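Local coordinates for protein putative acetylornithine deacetylase (PDB 3VPB) that probably catalyses ATP-dependent attachment of glutamate to the gamma-carboxyl group of the C-terminal glutamate of the carrier protein LysW, in arginine biosynthesis, at residues K15-A20 with I51-S56; D126-G131 with E151-M156; R178-G183 with K258-A263; D237-P242 with V247-N252. One frame throughout, in Å; residues are numbered along the deposited sequence.

Contact 1 (K15-A20 with I51-S56)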
# COMPACT_ATOMS: atom_id res chain seq x y z
N LYS B 15 -11.96 -21.55 19.47
CA LYS B 15 -13.12 -22.05 20.23
C LYS B 15 -12.80 -23.38 20.87
O LYS B 15 -13.13 -23.60 22.06
CB LYS B 15 -14.33 -22.17 19.32
CG LYS B 15 -14.88 -20.83 18.91
CD LYS B 15 -16.09 -21.00 17.99
CE LYS B 15 -15.68 -21.57 16.65
NZ LYS B 15 -16.82 -22.31 16.04
N LEU B 16 -12.16 -24.25 20.10
CA LEU B 16 -11.76 -25.57 20.59
C LEU B 16 -10.73 -25.46 21.73
O LEU B 16 -10.77 -26.25 22.68
CB LEU B 16 -11.23 -26.45 19.45
CG LEU B 16 -12.23 -26.95 18.39
CD1 LEU B 16 -11.49 -27.68 17.29
CD2 LEU B 16 -13.33 -27.87 18.99
N ILE B 17 -9.81 -24.49 21.64
CA ILE B 17 -8.83 -24.33 22.71
C ILE B 17 -9.51 -23.79 23.97
O ILE B 17 -9.23 -24.25 25.07
CB ILE B 17 -7.61 -23.43 22.29
CG1 ILE B 17 -6.81 -24.09 21.17
CG2 ILE B 17 -6.68 -23.15 23.50
CD1 ILE B 17 -5.81 -23.13 20.49
N ALA B 18 -10.43 -22.83 23.82
CA ALA B 18 -11.18 -22.32 24.95
C ALA B 18 -11.99 -23.45 25.61
O ALA B 18 -12.06 -23.53 26.85
CB ALA B 18 -12.10 -21.18 24.53
N LYS B 19 -12.57 -24.32 24.80
CA LYS B 19 -13.45 -25.37 25.32
C LYS B 19 -12.60 -26.37 26.07
O LYS B 19 -13.00 -26.87 27.13
CB LYS B 19 -14.23 -26.05 24.18
CG LYS B 19 -15.19 -27.16 24.63
CD LYS B 19 -16.29 -26.61 25.57
CE LYS B 19 -17.38 -27.66 25.86
NZ LYS B 19 -16.93 -28.70 26.85
N ALA B 20 -11.41 -26.64 25.55
CA ALA B 20 -10.50 -27.58 26.21
C ALA B 20 -9.94 -27.04 27.53
O ALA B 20 -9.73 -27.81 28.48
CB ALA B 20 -9.37 -28.02 25.25
N ILE B 51 -1.43 -18.34 25.47
CA ILE B 51 -1.51 -19.16 24.25
C ILE B 51 -1.76 -18.14 23.16
O ILE B 51 -2.74 -17.42 23.22
CB ILE B 51 -2.67 -20.16 24.33
CG1 ILE B 51 -2.49 -21.10 25.53
CG2 ILE B 51 -2.83 -20.97 22.98
CD1 ILE B 51 -3.66 -22.11 25.66
N ILE B 52 -0.81 -18.03 22.24
CA ILE B 52 -0.81 -16.88 21.32
C ILE B 52 -1.50 -17.33 20.05
O ILE B 52 -0.94 -18.08 19.27
CB ILE B 52 0.67 -16.41 21.00
CG1 ILE B 52 1.45 -16.00 22.28
CG2 ILE B 52 0.62 -15.27 19.96
CD1 ILE B 52 0.77 -14.85 23.12
N ARG B 53 -2.69 -16.78 19.81
CA ARG B 53 -3.57 -17.23 18.73
C ARG B 53 -4.03 -16.18 17.68
O ARG B 53 -4.88 -16.51 16.85
CB ARG B 53 -4.78 -17.97 19.33
CG ARG B 53 -4.41 -19.30 20.03
CD ARG B 53 -3.70 -20.26 19.09
NE ARG B 53 -4.55 -20.58 17.94
CZ ARG B 53 -4.24 -21.48 17.02
NH1 ARG B 53 -5.07 -21.73 16.01
NH2 ARG B 53 -3.10 -22.15 17.13
N PRO B 54 -3.49 -14.93 17.67
CA PRO B 54 -3.97 -14.04 16.62
C PRO B 54 -3.68 -14.56 15.21
O PRO B 54 -2.64 -15.19 14.97
CB PRO B 54 -3.15 -12.74 16.87
CG PRO B 54 -2.82 -12.80 18.32
CD PRO B 54 -2.49 -14.26 18.51
N VAL B 55 -4.60 -14.24 14.29
CA VAL B 55 -4.48 -14.60 12.87
C VAL B 55 -3.43 -13.69 12.23
O VAL B 55 -2.72 -14.09 11.30
CB VAL B 55 -5.84 -14.42 12.13
CG1 VAL B 55 -5.77 -14.94 10.67
CG2 VAL B 55 -6.99 -15.10 12.90
N SER B 56 -3.33 -12.45 12.73
CA SER B 56 -2.31 -11.51 12.21
C SER B 56 -0.98 -11.93 12.82
O SER B 56 -0.87 -11.99 14.04
CB SER B 56 -2.62 -10.09 12.67
OG SER B 56 -1.47 -9.26 12.53

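Contact 2 (D126-G131 with E151-M156). With ADP (adenosine-5'-diphosphate), chain L.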
# COMPACT_ATOMS: atom_id res chain seq x y z
N ASP B 126 8.31 -18.82 -6.91
CA ASP B 126 8.76 -17.55 -6.33
C ASP B 126 7.71 -17.16 -5.29
O ASP B 126 6.54 -16.96 -5.61
CB ASP B 126 8.89 -16.48 -7.42
CG ASP B 126 9.38 -15.14 -6.89
OD1 ASP B 126 9.20 -14.86 -5.68
OD2 ASP B 126 9.89 -14.31 -7.70
N LYS B 127 8.11 -17.09 -4.03
CA LYS B 127 7.19 -16.69 -2.99
C LYS B 127 7.86 -15.71 -2.04
O LYS B 127 9.09 -15.70 -1.93
CB LYS B 127 6.62 -17.91 -2.25
CG LYS B 127 7.70 -18.70 -1.48
CD LYS B 127 7.21 -20.12 -1.14
CE LYS B 127 8.33 -20.90 -0.43
NZ LYS B 127 7.93 -22.37 -0.33
N PRO B 128 7.06 -14.88 -1.35
CA PRO B 128 7.68 -13.94 -0.41
C PRO B 128 7.96 -14.65 0.93
O PRO B 128 7.39 -15.72 1.17
CB PRO B 128 6.61 -12.87 -0.23
CG PRO B 128 5.59 -13.08 -1.32
CD PRO B 128 5.65 -14.56 -1.63
N PRO B 129 8.78 -14.04 1.80
CA PRO B 129 9.07 -14.64 3.09
C PRO B 129 7.92 -14.57 4.08
O PRO B 129 7.88 -15.35 5.01
CB PRO B 129 10.28 -13.83 3.59
CG PRO B 129 10.16 -12.50 2.93
CD PRO B 129 9.56 -12.81 1.57
N ILE B 130 7.01 -13.62 3.89
CA ILE B 130 5.84 -13.54 4.76
C ILE B 130 4.61 -13.88 3.96
O ILE B 130 4.55 -13.65 2.75
CB ILE B 130 5.68 -12.17 5.46
CG1 ILE B 130 5.87 -11.01 4.47
CG2 ILE B 130 6.62 -12.07 6.64
CD1 ILE B 130 5.59 -9.64 5.09
N GLY B 131 3.64 -14.46 4.66
CA GLY B 131 2.40 -14.86 4.06
C GLY B 131 2.04 -16.24 4.55
O GLY B 131 2.87 -16.95 5.15
N GLU B 151 6.91 -7.39 -11.67
CA GLU B 151 6.24 -6.10 -11.68
C GLU B 151 5.18 -5.99 -10.59
O GLU B 151 5.06 -4.96 -9.93
CB GLU B 151 5.57 -5.84 -13.04
CG GLU B 151 6.51 -5.47 -14.18
CD GLU B 151 5.78 -5.02 -15.45
OE1 GLU B 151 6.45 -4.48 -16.36
OE2 GLU B 151 4.55 -5.21 -15.54
N HIS B 152 4.39 -7.05 -10.45
CA HIS B 152 3.37 -7.11 -9.42
C HIS B 152 3.94 -7.02 -8.01
O HIS B 152 3.37 -6.28 -7.19
CB HIS B 152 2.50 -8.35 -9.58
CG HIS B 152 1.47 -8.22 -10.68
ND1 HIS B 152 1.79 -8.28 -12.02
CD2 HIS B 152 0.13 -8.04 -10.62
CE1 HIS B 152 0.69 -8.13 -12.74
NE2 HIS B 152 -0.33 -7.97 -11.92
N ARG B 153 5.04 -7.73 -7.72
CA ARG B 153 5.63 -7.66 -6.38
C ARG B 153 6.11 -6.24 -6.05
O ARG B 153 6.09 -5.81 -4.88
CB ARG B 153 6.78 -8.65 -6.18
CG ARG B 153 6.43 -10.13 -6.36
CD ARG B 153 5.67 -10.75 -5.18
NE ARG B 153 5.27 -12.11 -5.57
CZ ARG B 153 6.03 -13.20 -5.46
NH1 ARG B 153 7.23 -13.12 -4.92
NH2 ARG B 153 5.56 -14.37 -5.89
N GLU B 154 6.56 -5.51 -7.06
CA GLU B 154 7.13 -4.18 -6.84
C GLU B 154 6.13 -3.17 -6.31
O GLU B 154 6.52 -2.12 -5.78
CB GLU B 154 7.77 -3.63 -8.13
CG GLU B 154 9.07 -4.30 -8.48
CD GLU B 154 10.13 -4.04 -7.43
OE1 GLU B 154 10.63 -2.90 -7.37
OE2 GLU B 154 10.47 -4.98 -6.66
N LEU B 155 4.85 -3.49 -6.45
CA LEU B 155 3.77 -2.59 -6.03
C LEU B 155 3.13 -3.00 -4.70
O LEU B 155 2.09 -2.48 -4.31
CB LEU B 155 2.72 -2.48 -7.15
CG LEU B 155 2.97 -1.50 -8.31
CD1 LEU B 155 4.34 -1.63 -8.92
CD2 LEU B 155 1.90 -1.60 -9.40
N MET B 156 3.76 -3.93 -3.98
CA MET B 156 3.27 -4.33 -2.66
C MET B 156 3.61 -3.25 -1.64
O MET B 156 4.63 -2.57 -1.76
CB MET B 156 3.86 -5.67 -2.23
CG MET B 156 3.45 -6.86 -3.14
SD MET B 156 1.69 -7.30 -3.12
CE MET B 156 1.05 -6.44 -4.56
PB ADP L . 2.28 -20.72 2.87
O1B ADP L . 2.92 -20.24 4.12
O2B ADP L . 1.45 -21.99 3.00
O3B ADP L . 1.59 -19.68 2.05
PA ADP L . 4.07 -22.52 1.44
O1A ADP L . 5.54 -22.28 1.11
O2A ADP L . 3.60 -23.60 2.39
O3A ADP L . 3.53 -21.08 1.90
O5' ADP L . 3.35 -22.75 0.02
C5' ADP L . 1.96 -23.04 -0.12
C4' ADP L . 1.78 -24.22 -1.06
O4' ADP L . 2.47 -23.94 -2.29
C3' ADP L . 2.44 -25.48 -0.49
O3' ADP L . 1.52 -26.22 0.31
C2' ADP L . 2.84 -26.24 -1.73
O2' ADP L . 1.71 -26.96 -2.26
C1' ADP L . 3.16 -25.13 -2.70
N9 ADP L . 4.60 -24.85 -2.72
C8 ADP L . 5.26 -23.85 -2.07
N7 ADP L . 6.56 -23.92 -2.39
C5 ADP L . 6.74 -24.94 -3.24
C6 ADP L . 7.87 -25.57 -3.94
N6 ADP L . 9.10 -25.06 -3.80
N1 ADP L . 7.61 -26.62 -4.78
C2 ADP L . 6.38 -27.13 -4.94
N3 ADP L . 5.31 -26.61 -4.29
C4 ADP L . 5.45 -25.55 -3.45

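Contact 3 (R178-G183 with K258-A263). With GLU (glutamic acid), chain M; SO4 (sulfate ion), chain P.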
# COMPACT_ATOMS: atom_id res chain seq x y z
N ARG B 178 1.60 -32.19 6.04
CA ARG B 178 1.49 -31.27 7.15
C ARG B 178 1.60 -32.10 8.44
O ARG B 178 0.84 -33.04 8.63
CB ARG B 178 0.16 -30.53 7.04
CG ARG B 178 -0.35 -29.87 8.32
CD ARG B 178 0.67 -28.94 8.94
NE ARG B 178 0.92 -27.72 8.19
CZ ARG B 178 0.14 -26.63 8.25
NH1 ARG B 178 -0.95 -26.61 9.00
NH2 ARG B 178 0.46 -25.55 7.54
N CYS B 179 2.55 -31.74 9.30
CA CYS B 179 2.69 -32.33 10.64
C CYS B 179 2.52 -31.25 11.71
O CYS B 179 2.64 -30.03 11.41
CB CYS B 179 4.07 -32.97 10.78
SG CYS B 179 4.39 -34.14 9.43
N ILE B 180 2.25 -31.69 12.94
CA ILE B 180 2.15 -30.80 14.08
C ILE B 180 3.03 -31.41 15.17
O ILE B 180 3.07 -32.63 15.33
CB ILE B 180 0.70 -30.68 14.59
CG1 ILE B 180 -0.14 -29.88 13.58
CG2 ILE B 180 0.67 -29.97 15.99
CD1 ILE B 180 -1.59 -29.58 13.99
N ALA B 181 3.73 -30.55 15.88
CA ALA B 181 4.56 -30.96 17.02
C ALA B 181 4.18 -30.12 18.23
O ALA B 181 3.89 -28.91 18.12
CB ALA B 181 6.03 -30.79 16.70
N ILE B 182 4.13 -30.78 19.39
CA ILE B 182 3.88 -30.11 20.66
C ILE B 182 5.02 -30.50 21.58
O ILE B 182 5.32 -31.69 21.72
CB ILE B 182 2.51 -30.52 21.26
CG1 ILE B 182 1.35 -30.00 20.40
CG2 ILE B 182 2.35 -30.01 22.67
CD1 ILE B 182 -0.02 -30.46 20.92
N GLY B 183 5.67 -29.50 22.18
CA GLY B 183 6.83 -29.73 23.05
C GLY B 183 8.00 -30.38 22.34
O GLY B 183 8.75 -31.14 22.96
N LYS B 258 -7.95 -27.69 11.63
CA LYS B 258 -9.23 -28.32 11.24
C LYS B 258 -9.03 -29.50 10.28
O LYS B 258 -9.72 -30.52 10.40
CB LYS B 258 -10.20 -27.32 10.61
CG LYS B 258 -11.01 -26.54 11.63
CD LYS B 258 -12.17 -25.83 10.94
CE LYS B 258 -11.67 -24.62 10.19
NZ LYS B 258 -12.52 -24.35 9.00
N GLY B 259 -8.12 -29.33 9.33
CA GLY B 259 -7.75 -30.40 8.40
C GLY B 259 -7.05 -31.54 9.11
O GLY B 259 -7.35 -32.72 8.86
N PHE B 260 -6.14 -31.18 10.01
CA PHE B 260 -5.39 -32.17 10.80
C PHE B 260 -6.38 -33.06 11.52
O PHE B 260 -6.25 -34.31 11.49
CB PHE B 260 -4.47 -31.43 11.78
CG PHE B 260 -3.46 -32.29 12.46
CD1 PHE B 260 -2.18 -32.47 11.92
CD2 PHE B 260 -3.76 -32.86 13.68
CE1 PHE B 260 -1.24 -33.25 12.59
CE2 PHE B 260 -2.84 -33.65 14.35
CZ PHE B 260 -1.57 -33.83 13.82
N MET B 261 -7.38 -32.44 12.14
CA MET B 261 -8.39 -33.20 12.90
C MET B 261 -9.21 -34.15 12.04
O MET B 261 -9.44 -35.29 12.44
CB MET B 261 -9.29 -32.28 13.72
CG MET B 261 -8.57 -31.72 14.92
SD MET B 261 -9.63 -30.58 15.82
CE MET B 261 -10.73 -31.81 16.58
N VAL B 262 -9.63 -33.73 10.85
CA VAL B 262 -10.40 -34.66 10.01
C VAL B 262 -9.55 -35.84 9.54
O VAL B 262 -10.06 -36.95 9.38
CB VAL B 262 -11.11 -33.98 8.81
CG1 VAL B 262 -11.88 -32.78 9.25
CG2 VAL B 262 -10.14 -33.61 7.71
N ALA B 263 -8.25 -35.64 9.35
CA ALA B 263 -7.43 -36.71 8.84
C ALA B 263 -6.95 -37.68 9.92
O ALA B 263 -6.95 -38.89 9.70
CB ALA B 263 -6.26 -36.18 8.03
N GLU M . -3.25 -23.22 7.19
CA GLU M . -3.34 -24.67 6.86
C GLU M . -3.83 -24.83 5.43
O GLU M . -3.47 -25.84 4.80
CB GLU M . -4.30 -25.40 7.82
CG GLU M . -4.26 -26.91 7.69
CD GLU M . -5.21 -27.62 8.65
OE1 GLU M . -6.34 -27.12 8.88
OE2 GLU M . -4.81 -28.71 9.16
OXT GLU M . -4.60 -23.99 4.91
S SO4 P . -0.07 -22.53 5.88
O1 SO4 P . 0.70 -21.28 5.94
O2 SO4 P . -1.36 -22.24 5.28
O3 SO4 P . 0.62 -23.62 5.15
O4 SO4 P . -0.35 -22.96 7.25

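Contact 4 (D237-P242 with V247-N252). With MG (magnesium ion), chain N; ZN (zinc ion), chain O; ADP (adenosine-5'-diphosphate), chain L.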
# COMPACT_ATOMS: atom_id res chain seq x y z
N ASP B 237 5.43 -27.96 7.18
CA ASP B 237 5.06 -28.34 5.83
C ASP B 237 6.25 -29.07 5.22
O ASP B 237 7.38 -28.57 5.22
CB ASP B 237 4.76 -27.12 4.93
CG ASP B 237 3.51 -26.33 5.32
OD1 ASP B 237 3.04 -26.41 6.46
OD2 ASP B 237 2.99 -25.59 4.43
N ILE B 238 5.98 -30.26 4.66
CA ILE B 238 7.02 -31.03 3.98
C ILE B 238 6.62 -31.40 2.54
O ILE B 238 5.46 -31.71 2.26
CB ILE B 238 7.38 -32.29 4.82
CG1 ILE B 238 8.19 -31.84 6.04
CG2 ILE B 238 8.15 -33.34 3.97
CD1 ILE B 238 8.29 -32.88 7.14
N LEU B 239 7.59 -31.29 1.63
CA LEU B 239 7.43 -31.66 0.24
C LEU B 239 8.22 -32.93 -0.03
O LEU B 239 9.22 -33.21 0.65
CB LEU B 239 7.94 -30.55 -0.69
CG LEU B 239 7.19 -29.22 -0.58
CD1 LEU B 239 8.03 -28.09 -1.17
CD2 LEU B 239 5.84 -29.37 -1.26
N GLU B 240 7.77 -33.69 -1.03
CA GLU B 240 8.42 -34.98 -1.34
C GLU B 240 9.11 -34.87 -2.69
O GLU B 240 8.43 -34.64 -3.72
CB GLU B 240 7.39 -36.10 -1.35
CG GLU B 240 6.71 -36.29 0.01
CD GLU B 240 5.38 -37.01 -0.10
OE1 GLU B 240 4.37 -36.39 -0.52
OE2 GLU B 240 5.33 -38.20 0.25
N HIS B 241 10.43 -34.95 -2.67
CA HIS B 241 11.26 -34.80 -3.86
C HIS B 241 11.53 -36.18 -4.44
O HIS B 241 11.90 -37.09 -3.68
CB HIS B 241 12.59 -34.10 -3.52
CG HIS B 241 13.36 -33.65 -4.72
ND1 HIS B 241 14.12 -34.51 -5.48
CD2 HIS B 241 13.47 -32.44 -5.30
CE1 HIS B 241 14.69 -33.84 -6.47
NE2 HIS B 241 14.30 -32.58 -6.39
N PRO B 242 11.36 -36.34 -5.76
CA PRO B 242 11.53 -37.64 -6.43
C PRO B 242 12.89 -38.31 -6.18
O PRO B 242 12.96 -39.54 -6.21
CB PRO B 242 11.45 -37.29 -7.92
CG PRO B 242 10.80 -35.99 -8.02
CD PRO B 242 10.93 -35.28 -6.70
N VAL B 247 11.67 -32.93 2.14
CA VAL B 247 12.28 -31.60 2.11
C VAL B 247 11.37 -30.71 2.94
O VAL B 247 10.16 -30.67 2.70
CB VAL B 247 12.37 -31.11 0.63
CG1 VAL B 247 13.00 -29.76 0.55
CG2 VAL B 247 13.21 -32.06 -0.23
N VAL B 248 11.94 -29.98 3.91
CA VAL B 248 11.12 -29.08 4.73
C VAL B 248 10.90 -27.77 3.99
O VAL B 248 11.86 -27.10 3.57
CB VAL B 248 11.75 -28.82 6.12
CG1 VAL B 248 10.84 -27.91 6.95
CG2 VAL B 248 11.96 -30.15 6.84
N ASN B 249 9.63 -27.43 3.79
CA ASN B 249 9.25 -26.22 3.10
C ASN B 249 9.01 -25.02 4.02
O ASN B 249 9.38 -23.90 3.67
CB ASN B 249 8.00 -26.52 2.28
CG ASN B 249 7.62 -25.41 1.35
OD1 ASN B 249 8.48 -24.70 0.82
ND2 ASN B 249 6.32 -25.26 1.12
N GLU B 250 8.34 -25.23 5.15
CA GLU B 250 8.15 -24.13 6.11
C GLU B 250 7.70 -24.66 7.45
O GLU B 250 7.34 -25.83 7.57
CB GLU B 250 7.15 -23.10 5.61
CG GLU B 250 5.72 -23.62 5.49
CD GLU B 250 4.70 -22.51 5.61
OE1 GLU B 250 3.50 -22.77 5.30
OE2 GLU B 250 5.09 -21.39 6.05
N LEU B 251 7.70 -23.78 8.45
CA LEU B 251 7.08 -24.04 9.73
C LEU B 251 6.12 -22.93 10.02
O LEU B 251 6.27 -21.84 9.48
CB LEU B 251 8.12 -24.15 10.85
CG LEU B 251 8.91 -25.47 10.87
CD1 LEU B 251 10.17 -25.37 10.02
CD2 LEU B 251 9.24 -25.90 12.28
N ASN B 252 5.11 -23.17 10.85
CA ASN B 252 4.14 -22.12 11.15
C ASN B 252 3.93 -21.99 12.65
O ASN B 252 3.79 -23.00 13.35
CB ASN B 252 2.82 -22.40 10.45
CG ASN B 252 2.98 -22.53 8.92
OD1 ASN B 252 2.99 -21.53 8.21
ND2 ASN B 252 3.09 -23.76 8.43
MG MG N . 2.31 -23.72 3.87
ZN ZN O . 2.74 -20.89 5.96
PB ADP L . 2.28 -20.72 2.87
O1B ADP L . 2.92 -20.24 4.12
O2B ADP L . 1.45 -21.99 3.00
O3B ADP L . 1.59 -19.68 2.05
PA ADP L . 4.07 -22.52 1.44
O1A ADP L . 5.54 -22.28 1.11
O2A ADP L . 3.60 -23.60 2.39
O3A ADP L . 3.53 -21.08 1.90
O5' ADP L . 3.35 -22.75 0.02
C5' ADP L . 1.96 -23.04 -0.12
C4' ADP L . 1.78 -24.22 -1.06
O4' ADP L . 2.47 -23.94 -2.29
C3' ADP L . 2.44 -25.48 -0.49
O3' ADP L . 1.52 -26.22 0.31
C2' ADP L . 2.84 -26.24 -1.73
O2' ADP L . 1.71 -26.96 -2.26
C1' ADP L . 3.16 -25.13 -2.70
N9 ADP L . 4.60 -24.85 -2.72
C8 ADP L . 5.26 -23.85 -2.07
N7 ADP L . 6.56 -23.92 -2.39
C5 ADP L . 6.74 -24.94 -3.24
C6 ADP L . 7.87 -25.57 -3.94
N6 ADP L . 9.10 -25.06 -3.80
N1 ADP L . 7.61 -26.62 -4.78
C2 ADP L . 6.38 -27.13 -4.94
N3 ADP L . 5.31 -26.61 -4.29
C4 ADP L . 5.45 -25.55 -3.45
O HOH W 1 4.24 -26.74 1.83
O HOH W 2 1.00 -24.92 2.70
O HOH W 3 2.85 -18.98 6.83

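Contact 1 (K15-A20 with I51-S56)
Ile17 reaches from helix 12-23 to two residues of the 51-56 segment, one with each branch of its side chain. Its CG2 methyl lies anti to the backbone N and meets the end of Ile51, with CG2 3.9 Å from Ile51 CD1. The longer branch, CG1 to CD1, starts beside the backbone N (chi1 -65°) and comes over one face of the Arg53 guanidinium, shifted toward its rim, so that Ile17 CD1 stands 3.8 Å from Arg53 NE. Arg53 offers that face because it is folded rather than stretched out: chi2 (-58°) and chi3 (-60°) both bend the chain, and its CD also lies against the Ile17 methyl. No hydrogen bond spans the two segments. The guanidinium nitrogens are engaged by other parts of the chain, NE in a salt bridge to Glu14 of the same helix as Ile17 and NH2 in a hydrogen bond to the carbonyl of Pro255. Ile51 also packs on Ile276 of helix 268-280. The contact thus lays a helix on the parallel sheet of the Rossmann-like preATP-grasp domain. The chemistry is divided: one methyl, Ile17 CD1, rests on the flat surface of a buried arginine while acceptors hold its nitrogens, and the Glu14 carboxylate probably offsets the charge that the apolar packing cannot.

Contact 2 (D126-G131 with E151-M156)
The two terminal nitrogens of Arg153 close on Asp126, one on a backbone oxygen and one on a side-chain oxygen. Its NH2 donates 2.8 Å to Asp126 O, which lies close to the guanidinium plane although the donor itself sits above the carbonyl plane. NH1 forms the salt bridge to Asp126 OD1 at 2.7 Å, approaching from above the carboxylate, and the two flat groups are turned 84° apart. In Asp126, CG is anti to the backbone N (chi1 -179°), which swings OD1 to NH1; the carbonyl bond does not depend on this torsion. This tight part is fixed further by OD2, bonded to Tyr117 and His164. The looser part is Pro128, whose CD lies over one guanidinium face, 3.9 Å from Arg153 NH1, with no directional bond. A type I turn from Arg153 to Met156 follows, its outer side exposed. Arg153 NE, meanwhile, bonds to His152 of a second subunit, so the same side chain serves the fold and the subunit interface. Next to Asp126, the Lys127 side chain sets off away from the helix and donates to ADP N7 at 2.9 Å and to ADP O1A at 2.8 Å, with Gln167 as a further partner. Pinning the Asp126 carbonyl and carboxylate to Arg153 ties down the strand end from which a nucleotide-binding lysine extends, and probably balances a buried arginine with a buried acid.

Contact 3 (R178-G183 with K258-A263)
Arg178 NH2 is held between two anions: it donates 2.7 Å to sulfate O4, which lies near the guanidinium plane, and makes a salt bridge with Asp237. NH1 adds a salt bridge to Glu56 of the LysW chain, so this one residue touches the sulfate, the metal-site aspartate and the carrier's glutamate. Across the contact, the first turn of helix 258-264 holds the glutamate ligand by its side-chain carboxylate. Gly259 N donates to ligand OE1 at 2.9 Å and Phe260 N to OE2 at 2.9 Å; a beta carbon on Gly259 would clash with that second oxygen. The helix and strand 178-182 cross at 98°, and the bridge between them is apolar. With chi1 at -169° the Phe260 ring swings out opposite the backbone N toward the strand, and Ile180 CD1 sits over its face in a CH-pi contact, 3.7 Å from the ring centroid and 17° off the normal. Replacing Phe260 by an alanine would probably open a gap over Ile180 and leave the helix turn that presents the two amides less firmly seated on the sheet. Gly259 and Phe260 form the GF motif thought essential for substrate specificity. The chemistry implies a division of labour: amides at a helix N-terminus, probably aided by its dipole, receive the carboxylate, the arginine attends to a sulfate that may mimic phosphate, and the phenylalanine packs the helix turn onto the sheet through Ile180.

Contact 4 (D237-P242 with V247-N252)
The hairpin of strands 233-241 and 245-252 carries the metal site of this ATP-grasp domain, and it contains a classic beta bulge. Asn249 and Glu250 both face Asp237: Asp237 N donates to Glu250 O at 2.9 Å, while Asp237 O takes Asn249 N at 2.9 Å and a weak bond from Glu250 N. Farther along, Leu239 and Val247 form a regular antiparallel hydrogen-bonded pair. At the bulge the Asp237 and Glu250 side chains lie side by side, pointing the same way with their carboxylate planes 87° apart. Asp237 OD2 binds magnesium at 2.1 Å and is also bonded to Arg192. Glu250 OE1 bridges the metals, 2.1 Å from magnesium and 2.1 Å from zinc; its chi1 of 66° places CG between backbone N and carbonyl carbon, and the extended chain then spans the distance. OE2 joins OE1 on the zinc, as does Asn252 OD1 at 2.4 Å, and ADP phosphate oxygens contribute to both shells, O2A and O2B on magnesium and O1B on zinc. Asn249 bonds through ND2 to water 1 and weakly to ADP O1A, and through OD1 to Lys127. With an alanine in place of Asn249, the Lys127 ammonium would probably lose an acceptor and water 1 a donor beside the nucleotide. Leu239 CD1 touches adenine, 3.7 Å from ADP C6. On the opposite face Ile238 and Val248 pack against helix 216-229, and Val248 also meets helix 87-96, while strand 233-241 continues the sheet to strand 175-182.

Contact 1 comes first along the chain and belongs to the preATP-grasp domain; the other three lie in the ATP-grasp domain. Contact 2 follows, on the four-stranded antiparallel sheet, its centre about 29 Å from that of contact 1. Contacts 3 and 4 share the five-stranded sheet through the neighbouring strands 175-182 and 233-241, with centres about 15 Å apart, and contact 4 is nested within the loop that contact 3 closes. Contact 1 touches contact 3 where Leu16 CD1 lies 3.7 Å from Met261 SD. Contacts 2 and 4 both touch ADP from different sheets, contact 4 holds the metals and contact 3 the glutamate, so the site draws on elements distant in sequence.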